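Local atomic coordinates of probable TonB-dependent receptor (Pseudomonas aeruginosa, PDB entry 4K3F), a protein that probably binds methionine in the periplasm as the substrate-binding lipoprotein of an uptake system. Residues A2-A15 and E28-Y40. Residues are numbered along the deposited sequence; the frame is centred on the assembly and turned at random.
Sequences AESLTVAATPVPHA and EGVDLKIKEFTDY. With MSE (selenomethionine), chain B.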
loop_
_atom_site.group_PDB
_atom_site.type_symbol
_atom_site.label_atom_id
_atom_site.label_comp_id
_atom_site.label_asym_id
_atom_site.label_seq_id
_atom_site.Cartn_x
_atom_site.Cartn_y
_atom_site.Cartn_z
ATOM N N ALA A 2 19.216 24.687 -7.265
ATOM C CA ALA A 2 18.106 23.839 -6.827
ATOM C C ALA A 2 18.258 23.366 -5.369
ATOM O O ALA A 2 19.380 23.202 -4.886
ATOM C CB ALA A 2 18.038 22.612 -7.738
ATOM N N GLU A 3 17.120 23.102 -4.721
ATOM C CA GLU A 3 17.040 22.445 -3.417
ATOM C C GLU A 3 17.024 20.910 -3.670
ATOM O O GLU A 3 16.218 20.419 -4.449
ATOM C CB GLU A 3 15.776 22.832 -2.637
ATOM C CG GLU A 3 15.696 24.283 -2.096
ATOM C CD GLU A 3 14.284 24.864 -1.825
ATOM O OE1 GLU A 3 13.244 24.404 -2.374
ATOM O OE2 GLU A 3 14.212 25.857 -1.067
ATOM N N SER A 4 17.899 20.174 -3.020
ATOM C CA SER A 4 17.906 18.714 -3.072
ATOM C C SER A 4 16.771 18.115 -2.256
ATOM O O SER A 4 16.545 18.524 -1.118
ATOM C CB SER A 4 19.216 18.198 -2.479
ATOM O OG SER A 4 19.272 16.786 -2.505
ATOM N N LEU A 5 16.132 17.074 -2.780
ATOM C CA LEU A 5 15.047 16.384 -2.038
ATOM C C LEU A 5 15.127 14.922 -2.367
ATOM O O LEU A 5 14.883 14.528 -3.487
ATOM C CB LEU A 5 13.668 16.970 -2.373
ATOM C CG LEU A 5 12.479 16.377 -1.650
ATOM C CD1 LEU A 5 12.615 16.589 -0.157
ATOM C CD2 LEU A 5 11.213 17.045 -2.179
ATOM N N THR A 6 15.520 14.100 -1.401
ATOM C CA THR A 6 15.714 12.687 -1.678
ATOM C C THR A 6 14.516 11.892 -1.121
ATOM O O THR A 6 14.120 12.105 0.006
ATOM C CB THR A 6 17.031 12.173 -1.053
ATOM O OG1 THR A 6 17.055 12.500 0.335
ATOM C CG2 THR A 6 18.229 12.796 -1.759
ATOM N N VAL A 7 13.958 10.984 -1.928
ATOM C CA VAL A 7 12.700 10.275 -1.607
ATOM C C VAL A 7 12.831 8.782 -1.899
ATOM O O VAL A 7 13.147 8.389 -3.039
ATOM C CB VAL A 7 11.500 10.833 -2.404
ATOM C CG1 VAL A 7 10.212 10.203 -1.940
ATOM C CG2 VAL A 7 11.391 12.328 -2.214
ATOM N N ALA A 8 12.637 7.965 -0.860
ATOM C CA ALA A 8 12.581 6.510 -1.056
ATOM C C ALA A 8 11.176 6.094 -1.480
ATOM O O ALA A 8 10.183 6.566 -0.914
ATOM C CB ALA A 8 12.906 5.817 0.247
ATOM N N ALA A 9 11.079 5.159 -2.415
ATOM C CA ALA A 9 9.779 4.734 -2.933
ATOM C C ALA A 9 9.791 3.304 -3.401
ATOM O O ALA A 9 10.831 2.833 -3.866
ATOM C CB ALA A 9 9.390 5.604 -4.097
ATOM N N THR A 10 8.653 2.626 -3.301
ATOM C CA THR A 10 8.495 1.311 -3.939
ATOM C C THR A 10 8.339 1.564 -5.455
ATOM O O THR A 10 8.003 2.664 -5.928
ATOM C CB THR A 10 7.285 0.504 -3.375
ATOM O OG1 THR A 10 6.194 1.419 -3.141
ATOM C CG2 THR A 10 7.666 -0.130 -2.037
ATOM N N PRO A 11 8.670 0.564 -6.264
ATOM C CA PRO A 11 8.837 0.885 -7.690
ATOM C C PRO A 11 7.549 1.237 -8.425
ATOM O O PRO A 11 7.564 2.127 -9.266
ATOM C CB PRO A 11 9.400 -0.423 -8.267
ATOM C CG PRO A 11 10.063 -1.073 -7.126
ATOM C CD PRO A 11 9.181 -0.779 -5.956
ATOM N N VAL A 12 6.443 0.573 -8.080
ATOM C CA VAL A 12 5.190 0.742 -8.818
ATOM C C VAL A 12 4.038 0.746 -7.824
ATOM O O VAL A 12 3.881 -0.211 -7.083
ATOM C CB VAL A 12 4.940 -0.389 -9.870
ATOM C CG1 VAL A 12 3.646 -0.155 -10.632
ATOM C CG2 VAL A 12 6.090 -0.531 -10.851
ATOM N N PRO A 13 3.218 1.801 -7.815
ATOM C CA PRO A 13 3.228 2.995 -8.650
ATOM C C PRO A 13 4.144 4.115 -8.204
ATOM O O PRO A 13 4.340 5.066 -8.963
ATOM C CB PRO A 13 1.770 3.471 -8.561
ATOM C CG PRO A 13 1.383 3.129 -7.174
ATOM C CD PRO A 13 1.991 1.751 -6.978
ATOM N N HIS A 14 4.705 4.021 -6.987
ATOM C CA HIS A 14 5.249 5.204 -6.332
ATOM C C HIS A 14 6.405 5.856 -7.067
ATOM O O HIS A 14 6.401 7.056 -7.297
ATOM C CB HIS A 14 5.629 4.880 -4.879
ATOM C CG HIS A 14 4.521 4.221 -4.130
ATOM N ND1 HIS A 14 4.097 2.936 -4.401
ATOM C CD2 HIS A 14 3.696 4.697 -3.174
ATOM C CE1 HIS A 14 3.070 2.646 -3.621
ATOM N NE2 HIS A 14 2.809 3.696 -2.862
ATOM N N ALA A 15 7.396 5.071 -7.458
ATOM C CA ALA A 15 8.560 5.647 -8.135
ATOM C C ALA A 15 8.195 6.127 -9.552
ATOM O O ALA A 15 8.747 7.109 -10.055
ATOM C CB ALA A 15 9.725 4.661 -8.153
ATOM N N GLU A 28 10.470 24.379 -10.423
ATOM C CA GLU A 28 10.270 25.167 -9.200
ATOM C C GLU A 28 11.497 25.138 -8.291
ATOM O O GLU A 28 11.381 25.443 -7.095
ATOM C CB GLU A 28 9.125 24.602 -8.394
ATOM C CG GLU A 28 7.884 24.311 -9.161
ATOM C CD GLU A 28 6.823 23.863 -8.225
ATOM O OE1 GLU A 28 6.168 24.747 -7.634
ATOM O OE2 GLU A 28 6.701 22.632 -8.038
ATOM N N GLY A 29 12.646 24.781 -8.828
ATOM C CA GLY A 29 13.903 24.879 -8.100
ATOM C C GLY A 29 14.137 23.729 -7.131
ATOM O O GLY A 29 14.882 23.873 -6.153
ATOM N N VAL A 30 13.528 22.575 -7.409
ATOM C CA VAL A 30 13.692 21.413 -6.550
ATOM C C VAL A 30 14.194 20.253 -7.351
ATOM O O VAL A 30 13.602 19.912 -8.367
ATOM C CB VAL A 30 12.370 20.995 -5.857
ATOM C CG1 VAL A 30 12.552 19.652 -5.146
ATOM C CG2 VAL A 30 11.931 22.081 -4.905
ATOM N N ASP A 31 15.283 19.654 -6.880
ATOM C CA ASP A 31 15.929 18.523 -7.556
ATOM C C ASP A 31 15.567 17.241 -6.841
ATOM O O ASP A 31 16.180 16.864 -5.836
ATOM C CB ASP A 31 17.441 18.712 -7.603
ATOM C CG ASP A 31 18.150 17.575 -8.295
ATOM O OD1 ASP A 31 17.525 16.818 -9.070
ATOM O OD2 ASP A 31 19.367 17.444 -8.075
ATOM N N LEU A 32 14.503 16.619 -7.327
ATOM C CA LEU A 32 13.972 15.396 -6.726
ATOM C C LEU A 32 14.813 14.190 -7.096
ATOM O O LEU A 32 14.978 13.907 -8.277
ATOM C CB LEU A 32 12.552 15.142 -7.195
ATOM C CG LEU A 32 11.802 13.975 -6.556
ATOM C CD1 LEU A 32 11.616 14.199 -5.053
ATOM C CD2 LEU A 32 10.441 13.834 -7.202
ATOM N N LYS A 33 15.342 13.492 -6.088
ATOM C CA LYS A 33 16.212 12.321 -6.272
ATOM C C LYS A 33 15.530 11.116 -5.666
ATOM O O LYS A 33 15.320 11.036 -4.424
ATOM C CB LYS A 33 17.571 12.572 -5.614
ATOM C CG LYS A 33 18.292 13.801 -6.182
ATOM C CD LYS A 33 19.578 14.076 -5.407
ATOM C CE LYS A 33 20.172 15.423 -5.739
ATOM N NZ LYS A 33 20.911 15.981 -4.574
ATOM N N ILE A 34 15.181 10.170 -6.525
ATOM C CA ILE A 34 14.302 9.062 -6.157
ATOM C C ILE A 34 15.177 7.824 -5.974
ATOM O O ILE A 34 16.051 7.536 -6.821
ATOM C CB ILE A 34 13.302 8.776 -7.299
ATOM C CG1 ILE A 34 12.418 9.995 -7.575
ATOM C CG2 ILE A 34 12.455 7.554 -7.007
ATOM C CD1 ILE A 34 11.854 9.983 -8.981
ATOM N N LYS A 35 14.955 7.125 -4.865
ATOM C CA LYS A 35 15.679 5.892 -4.563
ATOM C C LYS A 35 14.668 4.779 -4.390
ATOM O O LYS A 35 13.805 4.850 -3.502
ATOM C CB LYS A 35 16.526 6.098 -3.307
ATOM C CG LYS A 35 17.823 6.898 -3.549
ATOM C CD LYS A 35 17.559 8.349 -3.932
ATOM C CE LYS A 35 18.766 9.237 -3.743
ATOM N NZ LYS A 35 19.896 8.794 -4.600
ATOM N N GLU A 36 14.767 3.741 -5.214
ATOM C CA GLU A 36 13.801 2.673 -5.164
ATOM C C GLU A 36 14.137 1.604 -4.134
ATOM O O GLU A 36 15.296 1.225 -4.014
ATOM C CB GLU A 36 13.704 1.994 -6.509
ATOM C CG GLU A 36 13.245 2.955 -7.587
ATOM C CD GLU A 36 12.804 2.277 -8.876
ATOM O OE1 GLU A 36 12.587 1.047 -8.927
ATOM O OE2 GLU A 36 12.678 3.016 -9.855
ATOM N N PHE A 37 13.135 1.129 -3.419
ATOM C CA PHE A 37 13.284 0.040 -2.456
ATOM C C PHE A 37 12.193 -0.987 -2.719
ATOM O O PHE A 37 11.094 -0.634 -3.132
ATOM C CB PHE A 37 13.135 0.573 -1.035
ATOM C CG PHE A 37 14.296 1.401 -0.593
ATOM C CD1 PHE A 37 14.342 2.752 -0.886
ATOM C CD2 PHE A 37 15.343 0.830 0.117
ATOM C CE1 PHE A 37 15.428 3.524 -0.486
ATOM C CE2 PHE A 37 16.413 1.594 0.516
ATOM C CZ PHE A 37 16.442 2.961 0.213
ATOM N N THR A 38 12.461 -2.269 -2.472
ATOM C CA THR A 38 11.444 -3.256 -2.757
ATOM C C THR A 38 10.593 -3.656 -1.531
ATOM O O THR A 38 9.624 -4.414 -1.666
ATOM C CB THR A 38 12.076 -4.521 -3.331
ATOM O OG1 THR A 38 12.972 -5.062 -2.354
ATOM C CG2 THR A 38 12.810 -4.199 -4.604
ATOM N N ASP A 39 10.971 -3.183 -0.340
ATOM C CA ASP A 39 10.378 -3.635 0.907
ATOM C C ASP A 39 9.666 -2.514 1.677
ATOM O O ASP A 39 9.750 -1.341 1.310
ATOM C CB ASP A 39 11.470 -4.215 1.809
ATOM C CG ASP A 39 12.367 -3.131 2.392
ATOM O OD1 ASP A 39 13.002 -2.370 1.610
ATOM O OD2 ASP A 39 12.372 -3.015 3.640
ATOM N N TYR A 40 8.983 -2.912 2.744
ATOM C CA TYR A 40 8.165 -2.019 3.516
ATOM C C TYR A 40 8.834 -1.509 4.808
ATOM O O TYR A 40 8.203 -0.830 5.603
ATOM C CB TYR A 40 6.877 -2.736 3.875
ATOM C CG TYR A 40 5.792 -2.873 2.817
ATOM C CD1 TYR A 40 5.840 -2.216 1.593
ATOM C CD2 TYR A 40 4.676 -3.673 3.093
ATOM C CE1 TYR A 40 4.788 -2.336 0.673
ATOM C CE2 TYR A 40 3.633 -3.765 2.212
ATOM C CZ TYR A 40 3.671 -3.111 0.991
ATOM O OH TYR A 40 2.588 -3.252 0.120
HETATM N N MSE B 300 1.083 0.492 -1.469
HETATM C CA MSE B 300 0.683 -0.394 -0.338
HETATM C C MSE B 300 -0.840 -0.376 -0.283
HETATM O O MSE B 300 -1.443 0.695 -0.407
HETATM O OXT MSE B 300 -1.468 -1.425 -0.099
HETATM C CB MSE B 300 1.284 0.073 0.998
HETATM C CG MSE B 300 0.915 -0.834 2.148
HETATM SE SE MSE B 300 1.562 -0.083 3.843
HETATM C CE MSE B 300 3.424 -0.274 3.589
HETATM O O HOH W 1 9.541 2.053 -11.047
#
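Glu3 N donates to Gly29 O (2.8 Å), the first rung of a parallel ladder between strands 3-9 and 30-36. Donors and acceptors interleave along it until Phe37 N reaches Ala9 O at 2.9 Å. Gly29, whose positive phi suits a residue without a side chain, closes helix 11-26 in a Schellman motif and turns the chain into the second strand.

Lys33 can be followed outward. Its CB lies 3.9 Å from Thr6 CG2, and CD passes the same methyl before nearing Ser4 OG. CE closes to 3.6 Å of Ser4 OG, and NZ ends the reach by donating to Ser4 OG at 2.8 Å. With CG beside the backbone N (chi1 -59°) and an extended chain beyond, the lysine runs back along the neighbouring strand; its long aliphatic stem suits the threonine methyl, its ammonium the serine.

On the face bearing Leu5, Val7 and Leu32, branched apolar side chains pack against helices 11-26 and 210-218. Leu32 CD1 presses on Val7 CG2 at 3.4 Å, tighter than usual for two methyls, and also approaches Leu5 CD2. Helix 210-218 packs on Leu5, while Leu18 of helix 11-26 meets Val7 and Ile34. Small Ala8, on the other face, leaves room for the Phe37 ring, whose CE1 comes within 3.5 Å of Ala8 CB; Pro43 touches both.

Beyond the strand ends the two segments enter the ligand pocket. Tyr40 turns one ring face to selenomethionine, with the ligand's methyl CE 3.4 Å above the ring centre, and the ligand N lies near the plane of the His14 ring, at its edge. Strand 3-9, helix 11-26 and strand 30-36 thus form a beta-alpha-beta unit with the binding site at the strands' C-terminal ends, as in periplasmic binding proteins.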